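Local coordinates for protein deoxyribodipyrimidine photo-lyase (Oryza sativa Japonica Group, PDB 3UMV) that uses light and its bound FAD to split cyclobutane pyrimidine dimers in UV-damaged DNA, restoring the two separate pyrimidines, at residues P23-V28 with D197-E202; V41-R46 with E145-V150; R49-W54 with P244-A249; A135-L140 with V172-A177; N329-Y332 with Q336-S339. All coordinates share one frame; numbering follows the deposited sequence. Where two conformers were deposited one is given.

Contact 1. Residues P23-V28 with D197-E202; sequences PSRVRV and DEYLVE
R25 reaches across to Y199 and grips its backbone. NH1 of R25 gives a hydrogen bond to the carbonyl O of Y199 at 2.9 Å. The oxygen lies almost exactly in the guanidinium plane, and the nitrogen sits on a lone pair in the carbonyl plane. The bond is somewhat bent, with an angle of 149° at the hydrogen. CD1 of Y199 lies over one guanidinium face, 4.1 Å from CZ of R25. Ring and guanidinium are nearly perpendicular, so the ring presents its edge. The R25 chain is extended from CG to NE, and its NH2 hydrogen-bonds to V171 O. At the far end of the ring, CB of S24 packs 3.2 Å from OH of Y199. The 3-10 segment 23-25 leads into strand 26-28, the antiparallel edge strand of the photolyase alpha/beta sheet. Y199 ends the short helix 196-199, and L200 follows as the centre of an inverse gamma turn. R25 therefore ties the start of the edge strand to a helix C-terminus. A methionine in its place would probably leave the carbonyls of Y199 and V171 without these donors. The V201 side is looser. CG2 of V201 only reaches 4.2 Å from NH1 of R25, near the guanidinium edge. A water there bridges NH1 of R25 and O of E198 through two weak bonds.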
# COMPACT_ATOMS: atom_id res chain seq x y z
N PRO A 23 16.13 5.18 16.55
CA PRO A 23 17.23 5.03 15.59
C PRO A 23 17.12 3.81 14.67
O PRO A 23 17.62 3.87 13.54
CB PRO A 23 18.48 4.92 16.49
CG PRO A 23 17.96 4.67 17.86
CD PRO A 23 16.61 5.30 17.93
N SER A 24 16.47 2.74 15.12
CA SER A 24 16.33 1.57 14.25
C SER A 24 15.41 1.87 13.07
O SER A 24 15.48 1.20 12.04
CB SER A 24 15.85 0.34 15.03
OG SER A 24 16.85 -0.08 15.96
N ARG A 25 14.58 2.91 13.19
CA ARG A 25 13.72 3.32 12.07
C ARG A 25 14.47 4.13 11.01
O ARG A 25 13.94 4.36 9.93
CB ARG A 25 12.52 4.16 12.54
CG ARG A 25 11.65 3.55 13.63
CD ARG A 25 10.33 4.31 13.68
NE ARG A 25 9.62 4.16 14.95
CZ ARG A 25 8.66 3.26 15.15
NH1 ARG A 25 8.04 3.18 16.34
NH2 ARG A 25 8.32 2.44 14.17
N VAL A 26 15.68 4.57 11.33
CA VAL A 26 16.45 5.49 10.49
C VAL A 26 17.67 4.82 9.85
O VAL A 26 18.52 4.27 10.53
CB VAL A 26 16.91 6.72 11.29
CG1 VAL A 26 17.75 7.66 10.42
CG2 VAL A 26 15.71 7.45 11.87
N ARG A 27 17.72 4.85 8.52
CA ARG A 27 18.85 4.30 7.80
C ARG A 27 19.60 5.46 7.17
O ARG A 27 19.06 6.17 6.32
CB ARG A 27 18.35 3.30 6.74
CG ARG A 27 19.43 2.81 5.79
CD ARG A 27 18.94 1.67 4.90
NE ARG A 27 18.20 2.14 3.73
CZ ARG A 27 18.75 2.32 2.53
NH1 ARG A 27 20.04 2.07 2.35
NH2 ARG A 27 18.01 2.75 1.51
N VAL A 28 20.83 5.68 7.62
CA VAL A 28 21.66 6.74 7.06
C VAL A 28 22.32 6.21 5.79
O VAL A 28 23.22 5.38 5.85
CB VAL A 28 22.71 7.21 8.07
CG1 VAL A 28 23.63 8.23 7.42
CG2 VAL A 28 22.04 7.80 9.31
N ASP A 197 6.37 -4.38 21.73
CA ASP A 197 6.23 -3.39 22.80
C ASP A 197 7.20 -2.21 22.63
O ASP A 197 6.90 -1.09 23.01
CB ASP A 197 6.40 -4.04 24.18
CG ASP A 197 5.22 -4.91 24.57
OD1 ASP A 197 4.12 -4.75 23.98
OD2 ASP A 197 5.38 -5.76 25.48
N GLU A 198 8.35 -2.48 22.02
CA GLU A 198 9.34 -1.45 21.76
C GLU A 198 8.96 -0.47 20.65
O GLU A 198 9.40 0.68 20.66
CB GLU A 198 10.70 -2.08 21.47
CG GLU A 198 11.80 -1.09 21.12
CD GLU A 198 13.17 -1.73 21.03
OE1 GLU A 198 13.26 -2.98 21.07
OE2 GLU A 198 14.17 -0.99 20.92
N TYR A 199 8.17 -0.93 19.68
CA TYR A 199 7.86 -0.11 18.49
C TYR A 199 6.42 0.39 18.39
O TYR A 199 6.16 1.43 17.76
CB TYR A 199 8.23 -0.87 17.21
CG TYR A 199 9.72 -1.05 17.09
CD1 TYR A 199 10.53 -0.02 16.67
CD2 TYR A 199 10.32 -2.26 17.42
CE1 TYR A 199 11.88 -0.16 16.57
CE2 TYR A 199 11.69 -2.43 17.31
CZ TYR A 199 12.46 -1.36 16.88
OH TYR A 199 13.82 -1.49 16.76
N LEU A 200 5.49 -0.33 19.01
CA LEU A 200 4.10 0.10 19.01
C LEU A 200 3.86 1.11 20.13
O LEU A 200 3.31 0.78 21.18
CB LEU A 200 3.14 -1.08 19.12
CG LEU A 200 1.66 -0.73 18.99
CD1 LEU A 200 1.40 0.11 17.74
CD2 LEU A 200 0.84 -2.02 18.93
N VAL A 201 4.29 2.34 19.87
CA VAL A 201 4.32 3.42 20.84
C VAL A 201 3.67 4.66 20.24
O VAL A 201 3.45 4.73 19.03
CB VAL A 201 5.77 3.76 21.24
CG1 VAL A 201 6.47 2.52 21.75
CG2 VAL A 201 6.54 4.34 20.06
N GLU A 202 3.35 5.63 21.08
CA GLU A 202 2.69 6.84 20.59
C GLU A 202 3.65 7.70 19.79
O GLU A 202 4.87 7.57 19.90
CB GLU A 202 2.10 7.64 21.76
CG GLU A 202 0.58 7.41 21.96
CD GLU A 202 -0.27 7.88 20.77
OE1 GLU A 202 -1.50 7.61 20.77
OE2 GLU A 202 0.29 8.52 19.85
O HOH W 1 9.81 3.43 18.68

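Contact 2. Residues V41-R46 with E145-V150; sequences VYWMLR and EALDAV
W43 holds CG anti to its backbone N (chi1 173°), which sends the indole from the strand straight at helix 141-157. L147 also has CG anti to the backbone N (chi1 -178°), and this brings its CD1 back to the indole although the CA-CB bond does not aim there. The six-membered part of the indole does all the touching. CZ3 of W43 meets CD1 of L147 at 3.5 Å and CG2 of V150 at 3.7 Å. Both methyls approach the ring obliquely. The outer corner, CH2 of W43, comes 3.9 Å from the backbone O of A146, which lies in the ring plane at the edge. CB of A146 adds a looser contact, 4.4 Å from the same CH2. That oxygen is already taken by the helix, since V150 N donates to A146 O at 3.1 Å. This is helix-on-sheet packing in the alpha/beta domain of the photolyase and cryptochrome family. Strand 40-44 is an inner, parallel strand, and the helix runs roughly antiparallel to it at 152°. The axes of the two short segments are 12.4 Å apart, and the indole spans most of it, met by the side chains of L147 and V150. No hydrogen bond joins the two segments, so the contact is apolar packing. Around it, L133 on the neighbouring strand 132-135 touches both W43 and V150. A135 packs on L147, and A75 of strand 70-75 touches W43.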
# COMPACT_ATOMS: atom_id res chain seq x y z
N VAL A 41 14.95 18.74 3.96
CA VAL A 41 13.86 18.45 3.04
C VAL A 41 13.37 17.03 3.24
O VAL A 41 14.18 16.10 3.18
CB VAL A 41 14.30 18.59 1.57
CG1 VAL A 41 13.15 18.22 0.62
CG2 VAL A 41 14.81 19.99 1.30
N TYR A 42 12.07 16.86 3.48
CA TYR A 42 11.45 15.55 3.52
C TYR A 42 10.82 15.27 2.16
O TYR A 42 9.88 15.95 1.75
CB TYR A 42 10.41 15.45 4.66
CG TYR A 42 9.47 14.26 4.56
CD1 TYR A 42 9.91 13.02 4.13
CD2 TYR A 42 8.13 14.39 4.94
CE1 TYR A 42 9.05 11.93 4.04
CE2 TYR A 42 7.25 13.29 4.85
CZ TYR A 42 7.72 12.07 4.42
OH TYR A 42 6.86 10.99 4.34
N TRP A 43 11.41 14.32 1.45
CA TRP A 43 10.84 13.83 0.20
C TRP A 43 9.76 12.82 0.54
O TRP A 43 10.04 11.67 0.85
CB TRP A 43 11.95 13.22 -0.68
CG TRP A 43 11.44 12.54 -1.93
CD1 TRP A 43 10.19 12.64 -2.47
CD2 TRP A 43 12.17 11.63 -2.77
NE1 TRP A 43 10.10 11.87 -3.60
CE2 TRP A 43 11.30 11.24 -3.81
CE3 TRP A 43 13.47 11.11 -2.75
CZ2 TRP A 43 11.69 10.34 -4.82
CZ3 TRP A 43 13.86 10.22 -3.77
CH2 TRP A 43 12.97 9.85 -4.78
N MET A 44 8.51 13.29 0.54
CA MET A 44 7.35 12.46 0.82
C MET A 44 7.01 11.63 -0.41
O MET A 44 6.88 12.17 -1.50
CB MET A 44 6.17 13.38 1.14
CG MET A 44 4.87 12.65 1.44
SD MET A 44 3.54 13.85 1.69
CE MET A 44 3.80 14.36 3.38
N LEU A 45 6.84 10.32 -0.23
CA LEU A 45 6.39 9.48 -1.32
C LEU A 45 5.34 8.48 -0.87
O LEU A 45 4.19 8.57 -1.29
CB LEU A 45 7.56 8.77 -2.01
CG LEU A 45 7.22 8.12 -3.35
CD1 LEU A 45 8.49 8.08 -4.20
CD2 LEU A 45 6.63 6.72 -3.16
N ARG A 46 5.72 7.55 0.00
CA ARG A 46 4.76 6.54 0.45
C ARG A 46 3.79 7.04 1.51
O ARG A 46 2.65 6.59 1.57
CB ARG A 46 5.46 5.28 0.95
CG ARG A 46 4.53 4.07 1.04
CD ARG A 46 5.27 2.89 1.59
NE ARG A 46 4.51 1.66 1.52
CZ ARG A 46 4.99 0.49 1.94
NH1 ARG A 46 6.22 0.44 2.43
NH2 ARG A 46 4.26 -0.61 1.85
N GLU A 145 14.42 2.31 -7.01
CA GLU A 145 15.31 2.74 -8.08
C GLU A 145 15.35 4.26 -8.18
O GLU A 145 16.40 4.84 -8.44
CB GLU A 145 14.88 2.13 -9.41
CG GLU A 145 15.09 0.62 -9.47
CD GLU A 145 14.44 -0.03 -10.67
OE1 GLU A 145 14.54 -1.27 -10.79
OE2 GLU A 145 13.82 0.68 -11.49
N ALA A 146 14.21 4.89 -7.95
CA ALA A 146 14.18 6.35 -7.97
C ALA A 146 14.98 6.93 -6.80
O ALA A 146 15.65 7.95 -6.97
CB ALA A 146 12.74 6.86 -7.94
N LEU A 147 14.91 6.29 -5.63
CA LEU A 147 15.68 6.80 -4.50
C LEU A 147 17.16 6.66 -4.81
O LEU A 147 17.93 7.60 -4.61
CB LEU A 147 15.35 6.04 -3.21
CG LEU A 147 16.12 6.57 -1.99
CD1 LEU A 147 15.89 8.06 -1.86
CD2 LEU A 147 15.65 5.82 -0.74
N ASP A 148 17.55 5.48 -5.28
CA ASP A 148 18.95 5.21 -5.62
C ASP A 148 19.50 6.21 -6.63
O ASP A 148 20.64 6.63 -6.50
CB ASP A 148 19.13 3.79 -6.14
CG ASP A 148 18.99 2.75 -5.05
OD1 ASP A 148 18.96 3.14 -3.86
OD2 ASP A 148 18.92 1.55 -5.38
N ALA A 149 18.69 6.58 -7.62
CA ALA A 149 19.13 7.52 -8.66
C ALA A 149 19.30 8.91 -8.09
O ALA A 149 20.21 9.64 -8.48
CB ALA A 149 18.15 7.55 -9.83
N VAL A 150 18.41 9.29 -7.18
CA VAL A 150 18.53 10.57 -6.49
C VAL A 150 19.76 10.61 -5.59
O VAL A 150 20.45 11.63 -5.51
CB VAL A 150 17.28 10.87 -5.66
CG1 VAL A 150 17.54 12.02 -4.69
CG2 VAL A 150 16.09 11.16 -6.58

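Contact 3. Residues R49-W54 with P244-A249; sequences RLADNW and PGEEAA
E246 puts its carboxylate against two consecutive backbone N-H groups, those of L50 and A51. L50 N donates to OE1 of E246 at 2.9 Å, and the bond is nearly straight at 175°. It meets that oxygen from above the carboxylate plane. A51 N donates to OE2 of E246 at 3.0 Å, on the syn side but tilted 26° out of the carboxylate plane. CB of R49 packs against CD of E246 at 3.5 Å, and CB of A51 lies 3.4 Å from OE2 of E246. The E246 chain is extended beyond CG, which carries the carboxylate from the first turn of its helix to the loop. The contact thus joins helix 246-254 to the loop between strand 40-44 and helix 54-66 in the alpha/beta domain. G245 is the N-cap of the one helix, N53 that of the other. Further out, the loop is tied to itself. ND2 of N53 donates to O of R49 at 3.0 Å. R49 grips O of D52 side-on with NE and NH2, each at 3.1 Å, and that oxygen lies in the guanidinium plane. NH1 of R49 forms a salt bridge with D47 of the same loop and, beyond it, a hydrogen bond to G291 O. D52 pairs with R297 in turn.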
# COMPACT_ATOMS: atom_id res chain seq x y z
N ARG A 49 0.84 12.03 4.49
CA ARG A 49 0.19 12.55 5.69
C ARG A 49 1.20 13.34 6.52
O ARG A 49 2.40 13.09 6.46
CB ARG A 49 -0.38 11.40 6.54
CG ARG A 49 0.68 10.58 7.26
CD ARG A 49 0.08 9.33 7.97
NE ARG A 49 1.18 8.55 8.54
CZ ARG A 49 1.86 7.62 7.89
NH1 ARG A 49 1.52 7.27 6.64
NH2 ARG A 49 2.87 7.01 8.49
N LEU A 50 0.69 14.30 7.29
CA LEU A 50 1.54 15.07 8.20
C LEU A 50 1.52 14.48 9.61
O LEU A 50 2.52 14.57 10.33
CB LEU A 50 1.11 16.54 8.23
CG LEU A 50 1.08 17.19 6.85
CD1 LEU A 50 0.52 18.61 6.93
CD2 LEU A 50 2.48 17.18 6.25
N ALA A 51 0.42 13.85 10.01
CA ALA A 51 0.34 13.28 11.35
C ALA A 51 0.96 11.90 11.39
O ALA A 51 0.99 11.20 10.37
CB ALA A 51 -1.10 13.23 11.85
N ASP A 52 1.45 11.50 12.55
CA ASP A 52 1.90 10.12 12.76
C ASP A 52 2.87 9.65 11.66
O ASP A 52 2.79 8.50 11.19
CB ASP A 52 0.68 9.18 12.77
CG ASP A 52 -0.32 9.55 13.85
OD1 ASP A 52 -1.53 9.34 13.63
OD2 ASP A 52 0.11 10.04 14.91
N ASN A 53 3.82 10.51 11.31
CA ASN A 53 4.72 10.22 10.20
C ASN A 53 6.17 10.29 10.68
O ASN A 53 6.72 11.37 10.86
CB ASN A 53 4.45 11.22 9.07
CG ASN A 53 5.31 10.95 7.84
OD1 ASN A 53 6.42 10.46 7.96
ND2 ASN A 53 4.78 11.26 6.67
N TRP A 54 6.80 9.13 10.89
CA TRP A 54 8.16 9.12 11.45
C TRP A 54 9.19 9.81 10.57
O TRP A 54 10.17 10.33 11.08
CB TRP A 54 8.64 7.72 11.80
CG TRP A 54 7.93 7.08 12.97
CD1 TRP A 54 7.20 5.93 12.95
CD2 TRP A 54 7.89 7.56 14.32
NE1 TRP A 54 6.70 5.66 14.21
CE2 TRP A 54 7.10 6.66 15.06
CE3 TRP A 54 8.43 8.68 14.97
CZ2 TRP A 54 6.85 6.82 16.43
CZ3 TRP A 54 8.18 8.85 16.33
CH2 TRP A 54 7.40 7.91 17.04
N PRO A 244 -10.60 10.76 -0.09
CA PRO A 244 -9.19 10.56 0.27
C PRO A 244 -8.67 11.56 1.29
O PRO A 244 -9.24 12.65 1.44
CB PRO A 244 -8.46 10.77 -1.06
CG PRO A 244 -9.35 11.72 -1.82
CD PRO A 244 -10.76 11.33 -1.44
N GLY A 245 -7.60 11.19 1.98
CA GLY A 245 -6.90 12.12 2.86
C GLY A 245 -6.92 11.74 4.33
O GLY A 245 -7.67 10.85 4.75
N GLU A 246 -6.11 12.45 5.11
CA GLU A 246 -5.98 12.21 6.55
C GLU A 246 -7.30 12.34 7.30
O GLU A 246 -7.64 11.48 8.11
CB GLU A 246 -4.98 13.18 7.17
CG GLU A 246 -3.56 13.06 6.68
CD GLU A 246 -2.59 13.90 7.52
OE1 GLU A 246 -2.16 14.98 7.03
OE2 GLU A 246 -2.26 13.49 8.65
N GLU A 247 -8.02 13.42 7.03
CA GLU A 247 -9.24 13.72 7.77
C GLU A 247 -10.28 12.60 7.58
O GLU A 247 -10.85 12.10 8.54
CB GLU A 247 -9.79 15.08 7.34
CG GLU A 247 -10.98 15.59 8.12
CD GLU A 247 -11.19 17.08 7.93
OE1 GLU A 247 -10.18 17.82 7.89
OE2 GLU A 247 -12.36 17.51 7.82
N ALA A 248 -10.50 12.20 6.33
CA ALA A 248 -11.46 11.13 6.04
C ALA A 248 -10.96 9.78 6.55
O ALA A 248 -11.77 8.92 6.90
CB ALA A 248 -11.74 11.06 4.54
N ALA A 249 -9.64 9.60 6.59
CA ALA A 249 -9.06 8.33 7.03
C ALA A 249 -9.29 8.09 8.52
O ALA A 249 -9.66 7.00 8.95
CB ALA A 249 -7.55 8.28 6.70

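Contact 4. Residues A135-L140 with V172-A177; sequences ADFSPL and VPVWTA
The F137 ring takes V174 on one face and the edge of W175 beside it. CG1 of V174 sits over that face, 3.8 Å from the ring centroid and 23° off the normal, a CH-pi contact. It lies toward the rim, and its closest ring atoms are CZ and CE1 of F137, both at 3.5 Å. The same CG1 also stands over a face of the W175 indole, so one methyl fills the corner between two aromatic rings. W175 and F137 form an edge-to-face (T-shaped) pair. The edge of the indole points toward the F137 face, with planes at 73° and centroids 5.5 Å apart. CZ3 of W175 makes the closest approach, 3.9 Å from CD2 of F137. V174 puts CG1 between its backbone N and carbonyl carbon (chi1 63°), which turns this methyl to F137. The W175 ring nitrogen serves another purpose: NE1 donates to S24 O. F137 follows strand 132-135 in the loop that leads to helix 141-157. V174 and W175 lie on a short, weakly bonded helical turn at about 174-177. Y332 of helix 310-333 meets the F137 ring and touches V174 and W175 as well. The contact thus lies where the alpha/beta domain meets the long helix that carries several residues assigned to FAD binding by similarity. No hydrogen bond crosses between the two segments. Their hold on each other therefore rests on the shape fit of two rings and a methyl, and on weak C-H and ring-edge attraction.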
# COMPACT_ATOMS: atom_id res chain seq x y z
N ALA A 135 14.12 10.60 3.15
CA ALA A 135 13.10 9.91 2.36
C ALA A 135 12.34 8.91 3.22
O ALA A 135 12.87 8.45 4.23
CB ALA A 135 13.72 9.22 1.16
N ASP A 136 11.12 8.58 2.83
CA ASP A 136 10.40 7.47 3.45
C ASP A 136 10.70 6.16 2.70
O ASP A 136 11.56 6.14 1.81
CB ASP A 136 8.88 7.75 3.65
CG ASP A 136 8.15 8.20 2.36
OD1 ASP A 136 7.24 9.06 2.45
OD2 ASP A 136 8.46 7.66 1.27
N PHE A 137 10.05 5.08 3.10
CA PHE A 137 10.43 3.75 2.62
C PHE A 137 9.34 2.98 1.91
O PHE A 137 8.22 2.87 2.40
CB PHE A 137 10.94 2.85 3.76
CG PHE A 137 11.05 1.41 3.36
CD1 PHE A 137 10.04 0.51 3.66
CD2 PHE A 137 12.14 0.96 2.62
CE1 PHE A 137 10.13 -0.83 3.26
CE2 PHE A 137 12.24 -0.36 2.21
CZ PHE A 137 11.22 -1.26 2.53
N SER A 138 9.70 2.42 0.75
CA SER A 138 8.87 1.44 0.06
C SER A 138 9.78 0.40 -0.57
O SER A 138 10.85 0.74 -1.07
CB SER A 138 8.05 2.10 -1.06
OG SER A 138 7.52 1.09 -1.91
N PRO A 139 9.37 -0.88 -0.56
CA PRO A 139 10.20 -1.92 -1.17
C PRO A 139 9.95 -2.08 -2.67
O PRO A 139 10.62 -2.89 -3.32
CB PRO A 139 9.76 -3.19 -0.43
CG PRO A 139 8.31 -2.94 -0.10
CD PRO A 139 8.22 -1.45 0.19
N LEU A 140 9.00 -1.35 -3.22
CA LEU A 140 8.66 -1.56 -4.63
C LEU A 140 9.82 -1.09 -5.52
O LEU A 140 10.41 -0.03 -5.28
CB LEU A 140 7.39 -0.82 -5.00
CG LEU A 140 6.15 -1.34 -4.26
CD1 LEU A 140 4.92 -0.71 -4.87
CD2 LEU A 140 6.06 -2.89 -4.31
N VAL A 172 7.20 -2.05 12.94
CA VAL A 172 8.56 -2.49 13.18
C VAL A 172 9.34 -2.24 11.89
O VAL A 172 8.93 -2.71 10.82
CB VAL A 172 8.62 -3.99 13.55
CG1 VAL A 172 10.05 -4.42 13.86
CG2 VAL A 172 7.72 -4.30 14.76
N PRO A 173 10.44 -1.49 11.96
CA PRO A 173 11.20 -1.18 10.74
C PRO A 173 11.51 -2.42 9.93
O PRO A 173 11.89 -3.45 10.51
CB PRO A 173 12.48 -0.55 11.30
CG PRO A 173 12.06 0.06 12.59
CD PRO A 173 10.99 -0.83 13.16
N VAL A 174 11.34 -2.33 8.61
CA VAL A 174 11.49 -3.50 7.74
C VAL A 174 12.86 -4.20 7.88
O VAL A 174 12.93 -5.44 7.84
CB VAL A 174 11.23 -3.13 6.27
CG1 VAL A 174 12.28 -2.11 5.77
CG2 VAL A 174 11.24 -4.38 5.40
N TRP A 175 13.93 -3.43 8.03
CA TRP A 175 15.28 -4.02 8.11
C TRP A 175 15.58 -4.57 9.50
O TRP A 175 16.54 -5.32 9.70
CB TRP A 175 16.35 -3.00 7.67
CG TRP A 175 16.00 -1.62 8.10
CD1 TRP A 175 16.01 -1.13 9.38
CD2 TRP A 175 15.56 -0.55 7.26
NE1 TRP A 175 15.61 0.18 9.38
CE2 TRP A 175 15.33 0.57 8.10
CE3 TRP A 175 15.36 -0.42 5.89
CZ2 TRP A 175 14.89 1.78 7.61
CZ3 TRP A 175 14.93 0.80 5.40
CH2 TRP A 175 14.71 1.89 6.25
N THR A 176 14.73 -4.22 10.47
CA THR A 176 14.88 -4.68 11.84
C THR A 176 13.98 -5.87 12.15
O THR A 176 14.35 -6.77 12.90
CB THR A 176 14.55 -3.54 12.81
OG1 THR A 176 15.46 -2.46 12.60
CG2 THR A 176 14.65 -4.01 14.25
N ALA A 177 12.79 -5.91 11.55
CA ALA A 177 11.81 -6.95 11.89
C ALA A 177 12.41 -8.34 11.67
O ALA A 177 12.29 -9.23 12.51
CB ALA A 177 10.54 -6.80 11.05

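Contact 5. Residues N329-Y332 with Q336-S339; sequences NFCY and QYDS
A cysteine sulfur lies on the face of a tyrosine ring. SG of C331 is 4.1 Å from the Y337 centroid and 27° off the ring normal, a sulfur-aromatic contact. Its nearest ring atom is CG of Y337 at 3.7 Å. CB of C331 stands over the same ring, 4.2 Å from the centroid, and adds a CH-pi contact. Y337 holds CG between its backbone N and carbonyl carbon (chi1 55°), which folds the ring back against the helix. The backbone joins in, with C331 O 3.6 Å from CD2 of Y337. F330 packs at the root of the tyrosine: CE2 of F330 meets CB of Y337 at 3.5 Å. These two side chains cross at a slant. The contact closes the C-terminal end of helix 310-333. After the helix the chain doubles back, and a type I beta turn from Q336 to S339 sets Y337 against the last turns. C331 and F330 also touch helix 431-442, through P431 for the one and V435 for the other. Y337 OH accepts from R141 N, and R141 makes a cation-pi contact with the ring, so the tyrosine links this turn to the start of helix 141-157. An alanine here would probably open a gap over the C331 sulfur and leave R141 without its hydroxyl and ring partners. The carbonyl O of Y337 is buried and has no partner in the model.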
# COMPACT_ATOMS: atom_id res chain seq x y z
N ASN A 329 8.21 -7.24 4.09
CA ASN A 329 9.34 -8.13 4.30
C ASN A 329 9.67 -8.86 3.01
O ASN A 329 10.82 -8.89 2.57
CB ASN A 329 9.02 -9.12 5.41
CG ASN A 329 10.04 -10.24 5.51
OD1 ASN A 329 9.82 -11.33 4.98
ND2 ASN A 329 11.16 -9.97 6.16
N PHE A 330 8.64 -9.43 2.38
CA PHE A 330 8.87 -10.23 1.19
C PHE A 330 9.38 -9.40 0.04
O PHE A 330 10.39 -9.74 -0.59
CB PHE A 330 7.61 -10.98 0.80
CG PHE A 330 7.76 -11.77 -0.46
CD1 PHE A 330 8.45 -12.99 -0.46
CD2 PHE A 330 7.23 -11.31 -1.65
CE1 PHE A 330 8.59 -13.71 -1.64
CE2 PHE A 330 7.37 -12.05 -2.83
CZ PHE A 330 8.05 -13.24 -2.82
N CYS A 331 8.71 -8.30 -0.26
CA CYS A 331 9.14 -7.49 -1.39
C CYS A 331 10.53 -6.86 -1.17
O CYS A 331 11.30 -6.70 -2.10
CB CYS A 331 8.09 -6.42 -1.74
SG CYS A 331 6.50 -7.10 -2.26
N TYR A 332 10.85 -6.51 0.08
CA TYR A 332 12.14 -5.91 0.39
C TYR A 332 13.30 -6.88 0.15
O TYR A 332 14.34 -6.49 -0.37
CB TYR A 332 12.14 -5.38 1.83
CG TYR A 332 13.45 -4.76 2.25
CD1 TYR A 332 13.82 -3.49 1.80
CD2 TYR A 332 14.32 -5.43 3.11
CE1 TYR A 332 15.00 -2.92 2.18
CE2 TYR A 332 15.51 -4.84 3.50
CZ TYR A 332 15.84 -3.59 3.02
OH TYR A 332 17.02 -2.99 3.39
N GLN A 336 12.50 -10.46 -6.97
CA GLN A 336 11.56 -10.98 -7.95
C GLN A 336 10.21 -11.30 -7.32
O GLN A 336 9.67 -12.41 -7.44
CB GLN A 336 12.16 -12.21 -8.66
CG GLN A 336 13.31 -11.84 -9.57
CD GLN A 336 14.06 -13.06 -10.09
OE1 GLN A 336 13.86 -13.49 -11.23
NE2 GLN A 336 14.91 -13.63 -9.26
N TYR A 337 9.65 -10.29 -6.66
CA TYR A 337 8.46 -10.48 -5.84
C TYR A 337 7.18 -10.56 -6.66
O TYR A 337 6.12 -10.88 -6.12
CB TYR A 337 8.34 -9.37 -4.79
CG TYR A 337 8.38 -7.97 -5.36
CD1 TYR A 337 7.29 -7.47 -6.09
CD2 TYR A 337 9.49 -7.16 -5.20
CE1 TYR A 337 7.32 -6.19 -6.63
CE2 TYR A 337 9.54 -5.88 -5.74
CZ TYR A 337 8.46 -5.40 -6.45
OH TYR A 337 8.51 -4.13 -6.96
N ASP A 338 7.28 -10.31 -7.96
CA ASP A 338 6.11 -10.32 -8.84
C ASP A 338 6.24 -11.36 -9.96
O ASP A 338 5.68 -11.19 -11.03
CB ASP A 338 5.91 -8.93 -9.48
CG ASP A 338 7.13 -8.46 -10.28
OD1 ASP A 338 6.99 -7.53 -11.10
OD2 ASP A 338 8.23 -9.03 -10.10
N SER A 339 7.00 -12.42 -9.69
CA SER A 339 7.28 -13.44 -10.70
C SER A 339 7.37 -14.82 -10.04
O SER A 339 7.65 -14.92 -8.84
CB SER A 339 8.58 -13.11 -11.42
OG SER A 339 8.63 -13.72 -12.70

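Overall arrangement
Contacts 2, 4 and 5 are buried, while contacts 1 and 3 are only partly so. Contacts 1 and 2 reach the same sheet, one at its edge strand and one at an inner strand. The chemistry follows: backbone acceptors and donors gripped by charged side chains in contacts 1 and 3, apolar and aromatic packing in contacts 2, 4 and 5. Contact 4 is the hub. It meets contact 1 where P173 packs on Y199, contact 2 through D136 and Y42, and contact 5 where P139 packs on C331 and Y332. Contact 3 joins contact 2 by N53 and Y42, and contact 1 by W54 and R25. Contacts 3 and 5 lie on opposite sides of the chain's centre.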